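Local coordinates for protein DNA ligase (Archaeoglobus fulgidus, PDB 3GDE) that probably seals nicks in double-stranded DNA during replication, recombination and repair, using ATP and magnesium, at residues Q508-S513 against N547-Q552. Residues are numbered along the deposited sequence; the frame is centred on the assembly and turned at random.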
loop_
_atom_site.group_PDB
_atom_site.type_symbol
_atom_site.label_atom_id
_atom_site.label_comp_id
_atom_site.label_asym_id
_atom_site.label_seq_id
_atom_site.Cartn_x
_atom_site.Cartn_y
_atom_site.Cartn_z
ATOM N N GLN A 508 2.663 -14.310 -19.691
ATOM C CA GLN A 508 2.132 -14.422 -21.058
ATOM C C GLN A 508 0.603 -14.387 -21.071
ATOM O O GLN A 508 -0.008 -13.753 -21.938
ATOM C CB GLN A 508 2.639 -15.691 -21.758
ATOM C CG GLN A 508 4.118 -15.637 -22.180
ATOM C CD GLN A 508 4.465 -14.406 -22.998
ATOM O OE1 GLN A 508 3.799 -14.094 -23.986
ATOM N NE2 GLN A 508 5.508 -13.689 -22.579
ATOM N N GLU A 509 0.000 -15.065 -20.098
ATOM C CA GLU A 509 -1.446 -15.213 -20.032
ATOM C C GLU A 509 -1.933 -15.467 -18.603
ATOM O O GLU A 509 -1.227 -16.063 -17.799
ATOM C CB GLU A 509 -1.888 -16.361 -20.949
ATOM C CG GLU A 509 -3.383 -16.377 -21.242
ATOM C CD GLU A 509 -3.815 -17.514 -22.170
ATOM O OE1 GLU A 509 -3.174 -18.601 -22.176
ATOM O OE2 GLU A 509 -4.820 -17.304 -22.891
ATOM N N ILE A 510 -3.128 -14.979 -18.293
ATOM C CA ILE A 510 -3.863 -15.418 -17.106
ATOM C C ILE A 510 -4.904 -16.441 -17.580
ATOM O O ILE A 510 -5.714 -16.136 -18.453
ATOM C CB ILE A 510 -4.573 -14.243 -16.364
ATOM C CG1 ILE A 510 -3.564 -13.178 -15.927
ATOM C CG2 ILE A 510 -5.341 -14.761 -15.146
ATOM C CD1 ILE A 510 -4.172 -11.797 -15.706
ATOM N N GLN A 511 -4.857 -17.655 -17.034
ATOM C CA GLN A 511 -5.908 -18.643 -17.303
ATOM C C GLN A 511 -6.829 -18.792 -16.095
ATOM O O GLN A 511 -6.417 -18.547 -14.963
ATOM C CB GLN A 511 -5.344 -20.033 -17.631
ATOM C CG GLN A 511 -3.864 -20.149 -17.969
ATOM C CD GLN A 511 -3.342 -21.585 -17.800
ATOM O OE1 GLN A 511 -2.391 -22.002 -18.473
ATOM N NE2 GLN A 511 -3.971 -22.347 -16.897
ATOM N N LYS A 512 -8.071 -19.206 -16.339
ATOM C CA LYS A 512 -8.922 -19.720 -15.266
ATOM C C LYS A 512 -8.492 -21.150 -14.943
ATOM O O LYS A 512 -8.248 -21.950 -15.842
ATOM C CB LYS A 512 -10.403 -19.684 -15.640
ATOM C CG LYS A 512 -10.964 -18.286 -15.802
ATOM C CD LYS A 512 -12.446 -18.209 -15.476
ATOM C CE LYS A 512 -12.652 -17.821 -14.014
ATOM N NZ LYS A 512 -14.091 -17.593 -13.681
ATOM N N SER A 513 -8.386 -21.453 -13.652
ATOM C CA SER A 513 -7.826 -22.723 -13.189
ATOM C C SER A 513 -8.354 -23.050 -11.798
ATOM O O SER A 513 -8.497 -22.153 -10.960
ATOM C CB SER A 513 -6.294 -22.652 -13.156
ATOM O OG SER A 513 -5.714 -23.896 -12.780
ATOM N N ASN A 547 -10.349 -8.519 -14.180
ATOM C CA ASN A 547 -10.476 -7.566 -15.284
ATOM C C ASN A 547 -9.410 -7.791 -16.355
ATOM O O ASN A 547 -9.708 -7.748 -17.549
ATOM C CB ASN A 547 -10.411 -6.112 -14.781
ATOM C CG ASN A 547 -11.630 -5.711 -13.940
ATOM O OD1 ASN A 547 -12.714 -6.292 -14.052
ATOM N ND2 ASN A 547 -11.446 -4.708 -13.089
ATOM N N LEU A 548 -8.176 -8.041 -15.929
ATOM C CA LEU A 548 -7.100 -8.319 -16.882
ATOM C C LEU A 548 -7.331 -9.620 -17.649
ATOM O O LEU A 548 -7.030 -9.696 -18.844
ATOM C CB LEU A 548 -5.724 -8.290 -16.212
ATOM C CG LEU A 548 -5.259 -6.917 -15.683
ATOM C CD1 LEU A 548 -3.959 -7.039 -14.893
ATOM C CD2 LEU A 548 -5.115 -5.880 -16.792
ATOM N N TYR A 549 -7.893 -10.623 -16.969
ATOM C CA TYR A 549 -8.300 -11.876 -17.616
ATOM C C TYR A 549 -9.368 -11.651 -18.694
ATOM O O TYR A 549 -9.188 -12.056 -19.835
ATOM C CB TYR A 549 -8.798 -12.901 -16.590
ATOM C CG TYR A 549 -9.394 -14.131 -17.229
ATOM C CD1 TYR A 549 -8.587 -15.204 -17.600
ATOM C CD2 TYR A 549 -10.763 -14.216 -17.487
ATOM C CE1 TYR A 549 -9.120 -16.333 -18.205
ATOM C CE2 TYR A 549 -11.313 -15.344 -18.089
ATOM C CZ TYR A 549 -10.483 -16.395 -18.448
ATOM O OH TYR A 549 -11.016 -17.513 -19.039
ATOM N N LYS A 550 -10.469 -11.004 -18.315
ATOM C CA LYS A 550 -11.594 -10.716 -19.218
ATOM C C LYS A 550 -11.178 -9.944 -20.463
ATOM O O LYS A 550 -11.819 -10.048 -21.508
ATOM C CB LYS A 550 -12.698 -9.937 -18.485
ATOM C CG LYS A 550 -13.651 -10.821 -17.690
ATOM C CD LYS A 550 -14.927 -10.087 -17.274
ATOM C CE LYS A 550 -14.844 -9.534 -15.855
ATOM N NZ LYS A 550 -16.203 -9.366 -15.227
ATOM N N LEU A 551 -10.101 -9.177 -20.324
ATOM C CA LEU A 551 -9.617 -8.281 -21.359
ATOM C C LEU A 551 -8.745 -8.993 -22.396
ATOM O O LEU A 551 -8.422 -8.423 -23.437
ATOM C CB LEU A 551 -8.848 -7.130 -20.708
ATOM C CG LEU A 551 -8.546 -5.891 -21.543
ATOM C CD1 LEU A 551 -9.754 -4.969 -21.611
ATOM C CD2 LEU A 551 -7.355 -5.188 -20.947
ATOM N N GLN A 552 -8.364 -10.232 -22.105
ATOM C CA GLN A 552 -7.671 -11.080 -23.076
ATOM C C GLN A 552 -8.619 -11.553 -24.178
ATOM O O GLN A 552 -8.182 -11.893 -25.277
ATOM C CB GLN A 552 -7.049 -12.285 -22.381
ATOM C CG GLN A 552 -5.968 -11.931 -21.375
ATOM C CD GLN A 552 -5.480 -13.137 -20.598
ATOM O OE1 GLN A 552 -6.218 -14.104 -20.396
ATOM N NE2 GLN A 552 -4.233 -13.080 -20.147
HETATM O O HOH W 1 -8.583 -19.628 -19.338
#
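The ring of Tyr549, on helix 542-550, packs against the aliphatic chain of Lys512 on strand 509-512, with Lys512 CG over one face, 3.3 Å from Tyr549 CZ. The two side chains cross at about a right angle, and the contact is made by the methylenes CG and CD of Lys512; beyond CD the chain bends, and its amine end departs from the ring. The same ring turns its edge to the strand backbone: Ile510 O lies near the ring plane, 3.1 Å from Tyr549 CD1. With CG anti to the backbone N (chi1 172°), the ring leaves the helix on the side of the strand. Its hydroxyl and the backbone N of Lys512 share a water, 3.2 Å from Tyr549 OH. The strand pairs antiparallel with strand 520-523, forming a two-stranded ribbon in the C-terminal region of the ligase, assigned by sequence to the OB clan, with a classic beta bulge where Gln508 and Glu509 both face Arg523. Tyr520 of the partner strand meets the Tyr549 ring, and Phe553 packs against it edge-to-face. An alanine in place of Tyr549 would probably open a gap beside the Lys512 methylenes and Ile510 O, and leave the water without its link to the helix. Ile510, buried, points toward the helix, its CD1 3.9 Å from Leu548 CB and its CG2 4.1 Å from Tyr549 CD1. Farther along the chain, Gln552 brings its amide group up to the backbone of Ile510 and crosses the Glu509 side chain obliquely.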